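Local coordinates for cryptic loci regulator 2 (Schizosaccharomyces pombe 972h-, PDB 5IKJ), which is required for deacetylation at the mating-type region and centromere, for nucleosome positioning at heterochromatic loci and for gene silencing by the SHREC complex, at residues W432-K437 with S470-R475. Residues are numbered along the deposited sequence; the frame is centred on the assembly and turned at random.
Sequences WTQIDK and SNTYFR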
ATOM      1  N   TRP A 432     -17.729 -15.024   6.185  1.00 56.32           N
ATOM      2  CA  TRP A 432     -18.826 -14.209   6.681  1.00 52.75           C
ATOM      3  C   TRP A 432     -20.068 -14.413   5.825  1.00 56.34           C
ATOM      4  O   TRP A 432     -20.001 -14.900   4.694  1.00 66.32           O
ATOM      5  CB  TRP A 432     -18.470 -12.717   6.678  1.00 51.47           C
ATOM      6  CG  TRP A 432     -17.300 -12.358   7.533  1.00 49.76           C
ATOM      7  CD1 TRP A 432     -16.000 -12.731   7.348  1.00 49.19           C
ATOM      8  CD2 TRP A 432     -17.318 -11.536   8.703  1.00 50.26           C
ATOM      9  NE1 TRP A 432     -15.210 -12.197   8.338  1.00 44.96           N
ATOM     10  CE2 TRP A 432     -15.996 -11.459   9.182  1.00 45.33           C
ATOM     11  CE3 TRP A 432     -18.326 -10.859   9.396  1.00 54.93           C
ATOM     12  CZ2 TRP A 432     -15.656 -10.735  10.321  1.00 55.53           C
ATOM     13  CZ3 TRP A 432     -17.987 -10.143  10.526  1.00 60.45           C
ATOM     14  CH2 TRP A 432     -16.663 -10.085  10.978  1.00 60.03           C
ATOM     15  N   THR A 433     -21.206 -14.022   6.390  1.00 56.86           N
ATOM     16  CA  THR A 433     -22.453 -13.891   5.656  1.00 65.43           C
ATOM     17  C   THR A 433     -22.967 -12.467   5.824  1.00 61.71           C
ATOM     18  O   THR A 433     -22.689 -11.806   6.830  1.00 60.70           O
ATOM     19  CB  THR A 433     -23.512 -14.893   6.144  1.00 62.30           C
ATOM     20  OG1 THR A 433     -24.619 -14.904   5.234  1.00 70.96           O
ATOM     21  CG2 THR A 433     -24.013 -14.534   7.541  1.00 63.38           C
ATOM     22  N   GLN A 434     -23.716 -11.995   4.832  1.00 63.78           N
ATOM     23  CA  GLN A 434     -24.294 -10.659   4.861  1.00 69.52           C
ATOM     24  C   GLN A 434     -25.811 -10.763   4.805  1.00 58.43           C
ATOM     25  O   GLN A 434     -26.360 -11.612   4.095  1.00 64.86           O
ATOM     26  CB  GLN A 434     -23.779  -9.800   3.700  1.00 69.24           C
ATOM     27  CG  GLN A 434     -24.233 -10.261   2.324  1.00 68.66           C
ATOM     28  CD  GLN A 434     -23.537  -9.516   1.200  1.00 75.02           C
ATOM     29  OE1 GLN A 434     -23.100 -10.117   0.219  1.00 78.19           O
ATOM     30  NE2 GLN A 434     -23.439  -8.196   1.333  1.00 68.28           N
ATOM     31  N   ILE A 435     -26.482  -9.896   5.558  1.00 66.65           N
ATOM     32  CA  ILE A 435     -27.937  -9.890   5.654  1.00 72.61           C
ATOM     33  C   ILE A 435     -28.427  -8.490   5.319  1.00 75.13           C
ATOM     34  O   ILE A 435     -28.053  -7.522   5.992  1.00 76.98           O
ATOM     35  CB  ILE A 435     -28.425 -10.309   7.051  1.00 80.29           C
ATOM     36  CG1 ILE A 435     -27.851 -11.676   7.432  1.00 80.83           C
ATOM     37  CG2 ILE A 435     -29.947 -10.340   7.102  1.00 80.35           C
ATOM     38  CD1 ILE A 435     -26.566 -11.603   8.232  1.00 73.76           C
ATOM     39  N   ASP A 436     -29.261  -8.384   4.288  1.00 88.09           N
ATOM     40  CA  ASP A 436     -29.902  -7.122   3.930  1.00 91.41           C
ATOM     41  C   ASP A 436     -31.256  -7.069   4.626  1.00 91.97           C
ATOM     42  O   ASP A 436     -32.162  -7.843   4.299  1.00 92.16           O
ATOM     43  CB  ASP A 436     -30.055  -6.997   2.417  1.00 96.71           C
ATOM     44  CG  ASP A 436     -30.352  -5.576   1.978  1.00 94.87           C
ATOM     45  OD1 ASP A 436     -30.690  -4.743   2.846  1.00 90.19           O
ATOM     46  OD2 ASP A 436     -30.248  -5.291   0.767  1.00 87.48           O
ATOM     47  N   LYS A 437     -31.398  -6.151   5.586  1.00 95.76           N
ATOM     48  CA  LYS A 437     -32.620  -6.101   6.382  1.00101.62           C
ATOM     49  C   LYS A 437     -33.828  -5.750   5.525  1.00113.84           C
ATOM     50  O   LYS A 437     -34.938  -6.226   5.792  1.00114.69           O
ATOM     51  CB  LYS A 437     -32.470  -5.089   7.520  1.00 90.80           C
ATOM     52  CG  LYS A 437     -31.113  -5.105   8.205  1.00 89.95           C
ATOM     53  CD  LYS A 437     -31.129  -4.243   9.457  1.00 84.69           C
ATOM     54  CE  LYS A 437     -29.753  -3.685   9.786  1.00 90.82           C
ATOM     55  NZ  LYS A 437     -29.855  -2.323  10.376  1.00 91.68           N
ATOM     56  N   SER A 470     -25.809   1.460   4.636  1.00 65.93           N
ATOM     57  CA  SER A 470     -26.789   0.574   4.027  1.00 73.23           C
ATOM     58  C   SER A 470     -27.514  -0.190   5.123  1.00 72.99           C
ATOM     59  O   SER A 470     -27.128  -0.157   6.295  1.00 80.63           O
ATOM     60  CB  SER A 470     -26.134  -0.397   3.039  1.00 69.37           C
ATOM     61  OG  SER A 470     -25.303  -1.328   3.713  1.00 76.36           O
ATOM     62  N   ASN A 471     -28.580  -0.879   4.729  1.00 81.44           N
ATOM     63  CA  ASN A 471     -29.302  -1.768   5.636  1.00 89.27           C
ATOM     64  C   ASN A 471     -28.777  -3.195   5.519  1.00 89.70           C
ATOM     65  O   ASN A 471     -29.523  -4.148   5.297  1.00 92.48           O
ATOM     66  CB  ASN A 471     -30.798  -1.703   5.350  1.00 92.89           C
ATOM     67  CG  ASN A 471     -31.371  -0.311   5.551  1.00 95.03           C
ATOM     68  OD1 ASN A 471     -32.067   0.216   4.683  1.00 94.96           O
ATOM     69  ND2 ASN A 471     -31.073   0.294   6.696  1.00 92.37           N
ATOM     70  N   THR A 472     -27.462  -3.335   5.668  1.00 86.25           N
ATOM     71  CA  THR A 472     -26.771  -4.606   5.505  1.00 78.56           C
ATOM     72  C   THR A 472     -26.003  -4.928   6.780  1.00 81.69           C
ATOM     73  O   THR A 472     -25.320  -4.062   7.336  1.00 77.53           O
ATOM     74  CB  THR A 472     -25.826  -4.559   4.299  1.00 77.10           C
ATOM     75  OG1 THR A 472     -26.589  -4.331   3.107  1.00 85.86           O
ATOM     76  CG2 THR A 472     -25.055  -5.865   4.157  1.00 73.57           C
ATOM     77  N   TYR A 473     -26.120  -6.175   7.229  1.00 74.90           N
ATOM     78  CA  TYR A 473     -25.542  -6.644   8.479  1.00 80.70           C
ATOM     79  C   TYR A 473     -24.633  -7.831   8.191  1.00 74.33           C
ATOM     80  O   TYR A 473     -24.947  -8.667   7.337  1.00 70.50           O
ATOM     81  CB  TYR A 473     -26.663  -7.030   9.456  1.00 92.28           C
ATOM     82  CG  TYR A 473     -26.222  -7.581  10.791  1.00101.16           C
ATOM     83  CD1 TYR A 473     -25.589  -6.774  11.727  1.00106.03           C
ATOM     84  CD2 TYR A 473     -26.476  -8.903  11.131  1.00 92.22           C
ATOM     85  CE1 TYR A 473     -25.199  -7.277  12.956  1.00113.14           C
ATOM     86  CE2 TYR A 473     -26.094  -9.412  12.355  1.00103.28           C
ATOM     87  CZ  TYR A 473     -25.455  -8.597  13.263  1.00110.81           C
ATOM     88  OH  TYR A 473     -25.073  -9.106  14.483  1.00104.06           O
ATOM     89  N   PHE A 474     -23.505  -7.902   8.896  1.00 73.34           N
ATOM     90  CA  PHE A 474     -22.479  -8.902   8.626  1.00 73.67           C
ATOM     91  C   PHE A 474     -22.205  -9.732   9.872  1.00 66.04           C
ATOM     92  O   PHE A 474     -22.116  -9.196  10.981  1.00 71.12           O
ATOM     93  CB  PHE A 474     -21.184  -8.238   8.141  1.00 71.68           C
ATOM     94  CG  PHE A 474     -21.351  -7.432   6.882  1.00 63.93           C
ATOM     95  CD1 PHE A 474     -21.388  -8.055   5.645  1.00 63.58           C
ATOM     96  CD2 PHE A 474     -21.464  -6.053   6.935  1.00 63.77           C
ATOM     97  CE1 PHE A 474     -21.541  -7.318   4.486  1.00 62.61           C
ATOM     98  CE2 PHE A 474     -21.618  -5.311   5.778  1.00 62.21           C
ATOM     99  CZ  PHE A 474     -21.655  -5.946   4.552  1.00 63.41           C
ATOM    100  N   ARG A 475     -22.067 -11.045   9.678  1.00 66.20           N
ATOM    101  CA  ARG A 475     -21.794 -11.979  10.761  1.00 70.76           C
ATOM    102  C   ARG A 475     -20.742 -12.985  10.320  1.00 66.93           C
ATOM    103  O   ARG A 475     -20.767 -13.464   9.182  1.00 60.08           O
ATOM    104  CB  ARG A 475     -23.057 -12.736  11.194  1.00 82.36           C
ATOM    105  CG  ARG A 475     -23.813 -12.098  12.341  1.00 88.72           C
ATOM    106  CD  ARG A 475     -24.820 -13.065  12.953  1.00103.29           C
ATOM    107  NE  ARG A 475     -25.570 -13.809  11.941  1.00 94.19           N
ATOM    108  CZ  ARG A 475     -25.275 -15.036  11.518  1.00 88.42           C
ATOM    109  NH1 ARG A 475     -24.236 -15.697  12.013  1.00 81.89           N
ATOM    110  NH2 ARG A 475     -26.029 -15.614  10.592  1.00 86.60           N
TER
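T433 and R475 form a hydrogen-bonded pair: T433 N donates to R475 O at 2.9 Å, and R475 N donates back to T433 O. I435 and Y473 repeat the pattern, with both N-to-O distances, I435 N to Y473 O and Y473 N to I435 O, at 2.7 Å. Beyond the end of the strand, K437 N donates to N471 O at 2.8 Å. D436 OD1 also lies 2.8 Å from N471 O. The first torsion of D436 sets CG anti to the backbone N (chi1 -164°), beside the carbonyl carbon, and from there the carboxylate reaches N471.

Between these bonded pairs sit the non-hydrogen-bonded pairs Q434–F474 and D436–T472. The two strands are antiparallel neighbours in the mixed sheet of the Clr2 family region, which belongs to the SH3 clan. Strand 425-436 also pairs with 411-419 and 482-487. Helix 461-469 lies between the two strands in sequence.

On one face, the Q434 side chain runs alongside the F474 ring. Q434 CB comes 3.4 Å from F474 CE1, and its amide plane is turned 34° from the ring. L463, V466 and S467 of helix 461-469 also touch F474. On the other face, I435 CD1 packs 4.0 Å from Y473 CD2. T433 CG2 lies over one face of the R475 guanidinium, while T433 OG1 is bonded to K408 O.

W432 brings ring atom CE3 to 3.3 Å from R475 C, and the same atom packs against F474 CB. Its NE1 bonds to S430 OG, and its ring meets that of F411, the planes about 15° apart. An alanine at W432 would probably leave F411 without its ring partner and open a gap where the indole lay, beside R475 C and F474 CB.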